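Prophage MuSo2, 43 kDa tail protein (Shewanella oneidensis, PDB 3CDD) probably forms the trimeric hub of the tail baseplate of a Mu-like phage. Local coordinates at residues Glu5-Lys10 with Val65-Glu70; Gly33-Glu38 with Ile91-Arg96. All blocks are in the same frame, centred on the assembly; numbering follows the deposited sequence.

Overall arrangement
Followed from the N terminus, the four segments come in the order Glu-5 to Lys-10, Gly-33 to Glu-38, Val-65 to Glu-70 and Ile-91 to Arg-96, so that the two closures alternate. Contact 1 closes a loop of 54 residues by joining strand 62-67 to strand 7-11; contact 2 closes one of 52, opened before the first is shut, by joining 88-97 to 34-42. The loops therefore cross, an example of how strands of a phage-barrel-type fold are interleaved, and strand 70-84 pairs with both 62-67 and 88-97. The contact centres lie about 14 Å apart and meet through their apolar faces, where Leu-9 packs on Phe-35, Leu-37 and Val-93, and Val-65 also reaches Leu-37.

Contact 1: Glu5-Lys10 with Val65-Glu70; sequences EEIVLK and VDIGGE
Ile-7 meets both Val-65 and Ile-67 on the buried face of an antiparallel strand pair, part of the N-terminal domain of the phage-barrel type. The branches divide the work: CG2 of Ile-7 leans on CG1 of Val-65 at 3.7 Å, while its CG1 faces CG1 of Ile-67 at 4.0 Å. Ile-67 holds CG1 anti to the backbone N (chi1 177°), which places that atom against both Ile-7 CG1 and Glu-5 OE1. The side chains of both isoleucines also touch Trp-290. Leu-9 extends this apolar row, touching CG2 of Val-65 with CD1.

Between the strands, Val-8 and Asp-66 form the hydrogen-bonded pair, with Val-8 N to Asp-66 O at 2.8 Å and Asp-66 N to Val-8 O at 2.9 Å. On the other face CG2 of Val-8 rests against CB of Asp-66. The carboxylate of Asp-66 turns to Arg-71 through OD1, and Lys-10 NZ stays 4.5 Å from OD2, opposite charges beyond salt-bridge distance, probably with a weak attraction at most.

At the far end, Ile-67 to Glu-70 make the type I' turn of a tight two-residue hairpin, with Gly-68 and Gly-69 at positive phi. Glu-5 crosses Ile-67 at about a right angle, its OE1 engaged by Arg-291 yet only 3.3 Å from CG1 of Ile-67. Glu-6 O accepts a nearly straight bond from Gly-68 N (170° at the hydrogen) and another from a water, which in turn accepts from Gly-69 N at 2.8 Å.

Contact 2: Gly33-Glu38 with Ile91-Arg96; sequences GAFDLE and ISVSGR
Phe-35 lays its ring flat over the backbone of Gly-95, a cross-strand pairing known as aromatic rescue of glycine. CG of Phe-35 sits between its own backbone N and carbonyl carbon (chi1 66°), which starts the ring toward the partner strand. Gly-95 N then lies 3.8 Å above the centre of one ring face, and Gly-95 CA makes a CH-pi contact 4.0 Å from the centroid. With no side chain at Gly-95, nothing separates ring from peptide. Beneath this cover the pair is hydrogen-bonded in both directions: Phe-35 N reaches Gly-95 O at 3.0 Å from well above the carbonyl plane, and Gly-95 N returns a bond to Phe-35 O.

Val-93 is the second large contributor. Its CG2 stands at the edge of the Phe-35 ring, 4.3 Å from CE1, and also meets CB of Leu-37; the Leu-37 and Val-93 backbones exchange bonds of 2.9 Å between N and O each way.

Arg-96 is the third, with CG 3.5 Å from Gly-33 O, while its guanidinium turns to Asp-78 and Asp-104. Arg-208 of a neighbouring subunit lies close by, like charge near like, so the two acids probably offset the repulsion.

Strand 34-42 pairs with 88-97 here and with 21-27 through its other edge, and 88-97 pairs in turn with 70-84, whose Ile-73 and Trp-80 pack on Phe-35 and Val-93 respectively.

Contact 1: Glu5-Lys10 with Val65-Glu70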
loop_
_atom_site.group_PDB
_atom_site.type_symbol
_atom_site.label_atom_id
_atom_site.label_comp_id
_atom_site.label_asym_id
_atom_site.label_seq_id
_atom_site.Cartn_x
_atom_site.Cartn_y
_atom_site.Cartn_z
ATOM N N GLU A 5 37.517 3.511 13.761
ATOM C CA GLU A 5 36.786 4.779 13.833
ATOM C C GLU A 5 35.418 4.513 14.418
ATOM O O GLU A 5 34.755 3.565 14.029
ATOM C CB GLU A 5 36.574 5.355 12.431
ATOM C CG GLU A 5 37.781 6.004 11.796
ATOM C CD GLU A 5 37.434 6.750 10.507
ATOM O OE1 GLU A 5 36.445 6.390 9.823
ATOM O OE2 GLU A 5 38.166 7.699 10.167
ATOM N N GLU A 6 34.991 5.343 15.357
ATOM C CA GLU A 6 33.676 5.150 15.953
ATOM C C GLU A 6 32.642 6.055 15.301
ATOM O O GLU A 6 32.980 7.112 14.738
ATOM C CB GLU A 6 33.724 5.327 17.483
ATOM C CG GLU A 6 33.513 6.735 17.994
ATOM C CD GLU A 6 34.181 6.971 19.355
ATOM O OE1 GLU A 6 34.359 5.980 20.118
ATOM O OE2 GLU A 6 34.530 8.150 19.649
ATOM N N ILE A 7 31.384 5.616 15.375
ATOM C CA ILE A 7 30.263 6.377 14.846
ATOM C C ILE A 7 29.464 7.059 15.975
ATOM O O ILE A 7 28.944 6.386 16.875
ATOM C CB ILE A 7 29.363 5.496 13.947
ATOM C CG1 ILE A 7 30.154 5.043 12.708
ATOM C CG2 ILE A 7 28.114 6.277 13.531
ATOM C CD1 ILE A 7 29.788 3.672 12.165
ATOM N N VAL A 8 29.363 8.388 15.905
ATOM C CA VAL A 8 28.798 9.173 17.007
ATOM C C VAL A 8 27.626 10.059 16.560
ATOM O O VAL A 8 27.709 10.799 15.571
ATOM C CB VAL A 8 29.895 10.026 17.796
ATOM C CG1 VAL A 8 31.129 9.180 18.189
ATOM C CG2 VAL A 8 30.346 11.245 17.003
ATOM N N LEU A 9 26.521 9.945 17.277
ATOM C CA LEU A 9 25.433 10.887 17.147
ATOM C C LEU A 9 25.568 11.924 18.252
ATOM O O LEU A 9 25.676 11.577 19.447
ATOM C CB LEU A 9 24.081 10.185 17.257
ATOM C CG LEU A 9 22.864 11.108 17.146
ATOM C CD1 LEU A 9 21.841 10.548 16.157
ATOM C CD2 LEU A 9 22.234 11.379 18.500
ATOM N N LYS A 10 25.548 13.192 17.843
ATOM C CA LYS A 10 25.523 14.318 18.771
ATOM C C LYS A 10 24.155 15.006 18.659
ATOM O O LYS A 10 23.706 15.332 17.567
ATOM C CB LYS A 10 26.648 15.307 18.450
ATOM C CG LYS A 10 28.076 14.749 18.632
ATOM C CD LYS A 10 29.125 15.870 18.513
ATOM C CE LYS A 10 30.540 15.316 18.432
ATOM N NZ LYS A 10 31.577 16.388 18.238
ATOM N N VAL A 65 25.577 13.044 12.709
ATOM C CA VAL A 65 26.244 11.759 12.808
ATOM C C VAL A 65 27.608 11.878 12.157
ATOM O O VAL A 65 27.714 12.336 11.014
ATOM C CB VAL A 65 25.446 10.597 12.209
ATOM C CG1 VAL A 65 26.247 9.293 12.353
ATOM C CG2 VAL A 65 24.024 10.483 12.895
ATOM N N ASP A 66 28.632 11.480 12.923
ATOM C CA ASP A 66 30.040 11.479 12.499
ATOM C C ASP A 66 30.672 10.071 12.576
ATOM O O ASP A 66 30.333 9.257 13.453
ATOM C CB ASP A 66 30.855 12.433 13.380
ATOM C CG ASP A 66 30.390 13.887 13.284
ATOM O OD1 ASP A 66 29.935 14.331 12.217
ATOM O OD2 ASP A 66 30.492 14.599 14.300
ATOM N N ILE A 67 31.578 9.797 11.644
ATOM C CA ILE A 67 32.421 8.606 11.688
ATOM C C ILE A 67 33.866 9.091 11.759
ATOM O O ILE A 67 34.337 9.769 10.850
ATOM C CB ILE A 67 32.233 7.660 10.457
ATOM C CG1 ILE A 67 33.216 6.472 10.551
ATOM C CG2 ILE A 67 32.404 8.425 9.127
ATOM C CD1 ILE A 67 32.924 5.308 9.597
ATOM N N GLY A 68 34.554 8.769 12.850
ATOM C CA GLY A 68 35.942 9.217 13.049
ATOM C C GLY A 68 36.086 10.730 13.069
ATOM O O GLY A 68 37.119 11.272 12.673
ATOM N N GLY A 69 35.053 11.416 13.541
ATOM C CA GLY A 69 35.038 12.870 13.545
ATOM C C GLY A 69 34.621 13.497 12.219
ATOM O O GLY A 69 34.501 14.719 12.125
ATOM N N GLU A 70 34.409 12.677 11.189
ATOM C CA GLU A 70 33.989 13.185 9.873
ATOM C C GLU A 70 32.475 13.139 9.743
ATOM O O GLU A 70 31.852 12.129 10.057
ATOM C CB GLU A 70 34.627 12.389 8.735
ATOM C CG GLU A 70 34.308 12.931 7.348
ATOM C CD GLU A 70 34.999 12.162 6.230
ATOM O OE1 GLU A 70 35.775 11.223 6.518
ATOM O OE2 GLU A 70 34.763 12.504 5.048
HETATM O O HOH W 1 32.973 10.327 15.125
HETATM O O HOH W 2 28.345 13.838 15.570
#

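Contact 2: Gly33-Glu38 with Ile91-Arg96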
loop_
_atom_site.group_PDB
_atom_site.type_symbol
_atom_site.label_atom_id
_atom_site.label_comp_id
_atom_site.label_asym_id
_atom_site.label_seq_id
_atom_site.Cartn_x
_atom_site.Cartn_y
_atom_site.Cartn_z
ATOM N N GLY A 33 17.619 12.508 2.406
ATOM C CA GLY A 33 18.029 11.162 2.800
ATOM C C GLY A 33 17.421 10.743 4.123
ATOM O O GLY A 33 16.252 11.012 4.379
ATOM N N ALA A 34 18.203 10.099 4.983
ATOM C CA ALA A 34 17.605 9.520 6.189
ATOM C C ALA A 34 18.654 9.023 7.128
ATOM O O ALA A 34 19.704 8.579 6.699
ATOM C CB ALA A 34 16.644 8.341 5.798
ATOM N N PHE A 35 18.366 9.087 8.424
ATOM C CA PHE A 35 19.122 8.315 9.398
ATOM C C PHE A 35 18.185 7.571 10.349
ATOM O O PHE A 35 17.084 8.026 10.622
ATOM C CB PHE A 35 20.161 9.177 10.161
ATOM C CG PHE A 35 19.569 10.243 11.053
ATOM C CD1 PHE A 35 19.269 9.963 12.394
ATOM C CD2 PHE A 35 19.361 11.532 10.578
ATOM C CE1 PHE A 35 18.746 10.921 13.234
ATOM C CE2 PHE A 35 18.827 12.525 11.431
ATOM C CZ PHE A 35 18.511 12.213 12.745
ATOM N N ASP A 36 18.632 6.413 10.836
ATOM C CA ASP A 36 17.911 5.638 11.846
ATOM C C ASP A 36 18.962 4.987 12.744
ATOM O O ASP A 36 19.839 4.258 12.259
ATOM C CB ASP A 36 17.046 4.558 11.188
ATOM C CG ASP A 36 15.671 4.366 11.869
ATOM O OD1 ASP A 36 15.546 4.410 13.121
ATOM O OD2 ASP A 36 14.695 4.158 11.116
ATOM N N LEU A 37 18.878 5.265 14.043
ATOM C CA LEU A 37 19.806 4.716 15.013
ATOM C C LEU A 37 19.039 4.052 16.119
ATOM O O LEU A 37 18.048 4.613 16.620
ATOM C CB LEU A 37 20.747 5.781 15.563
ATOM C CG LEU A 37 21.768 6.229 14.522
ATOM C CD1 LEU A 37 21.255 7.483 13.824
ATOM C CD2 LEU A 37 23.124 6.493 15.136
ATOM N N GLU A 38 19.469 2.845 16.463
ATOM C CA GLU A 38 18.819 2.065 17.486
ATOM C C GLU A 38 19.843 1.471 18.460
ATOM O O GLU A 38 20.933 1.046 18.059
ATOM C CB GLU A 38 17.992 0.969 16.834
ATOM C CG GLU A 38 17.247 0.092 17.801
ATOM C CD GLU A 38 16.495 -1.000 17.074
ATOM O OE1 GLU A 38 17.140 -1.971 16.603
ATOM O OE2 GLU A 38 15.263 -0.868 16.948
ATOM N N ILE A 91 15.856 1.964 22.503
ATOM C CA ILE A 91 15.642 3.360 22.116
ATOM C C ILE A 91 16.117 3.539 20.680
ATOM O O ILE A 91 17.109 2.966 20.275
ATOM C CB ILE A 91 16.383 4.356 23.026
ATOM C CG1 ILE A 91 17.899 4.114 22.983
ATOM C CG2 ILE A 91 15.877 4.270 24.475
ATOM C CD1 ILE A 91 18.699 5.389 22.852
ATOM N N SER A 92 15.361 4.267 19.882
ATOM C CA SER A 92 15.827 4.610 18.553
ATOM C C SER A 92 15.316 5.979 18.191
ATOM O O SER A 92 14.272 6.430 18.706
ATOM C CB SER A 92 15.488 3.535 17.489
ATOM O OG SER A 92 14.142 3.496 17.072
ATOM N N VAL A 93 16.108 6.668 17.372
ATOM C CA VAL A 93 15.693 7.908 16.735
ATOM C C VAL A 93 15.752 7.714 15.217
ATOM O O VAL A 93 16.514 6.869 14.692
ATOM C CB VAL A 93 16.595 9.101 17.138
ATOM C CG1 VAL A 93 16.334 9.514 18.590
ATOM C CG2 VAL A 93 18.080 8.767 16.923
ATOM N N SER A 94 14.923 8.482 14.529
ATOM C CA SER A 94 14.915 8.561 13.074
ATOM C C SER A 94 14.870 10.035 12.699
ATOM O O SER A 94 14.455 10.861 13.512
ATOM C CB SER A 94 13.674 7.860 12.531
ATOM O OG SER A 94 13.799 7.579 11.153
ATOM N N GLY A 95 15.269 10.352 11.476
ATOM C CA GLY A 95 15.205 11.719 10.975
ATOM C C GLY A 95 15.772 11.832 9.575
ATOM O O GLY A 95 15.994 10.841 8.875
ATOM N N ARG A 96 16.051 13.062 9.199
ATOM C CA ARG A 96 16.452 13.413 7.839
ATOM C C ARG A 96 17.464 14.556 7.998
ATOM O O ARG A 96 17.580 15.140 9.083
ATOM C CB ARG A 96 15.217 13.887 7.071
ATOM C CG ARG A 96 14.237 12.768 6.684
ATOM C CD ARG A 96 12.884 13.279 6.187
ATOM N NE ARG A 96 12.145 13.991 7.237
ATOM C CZ ARG A 96 11.132 14.815 6.996
ATOM N NH1 ARG A 96 10.720 15.009 5.742
ATOM N NH2 ARG A 96 10.538 15.454 7.995
HETATM O O HOH W 3 13.259 4.355 14.700
HETATM O O HOH W 4 13.223 1.067 17.517
#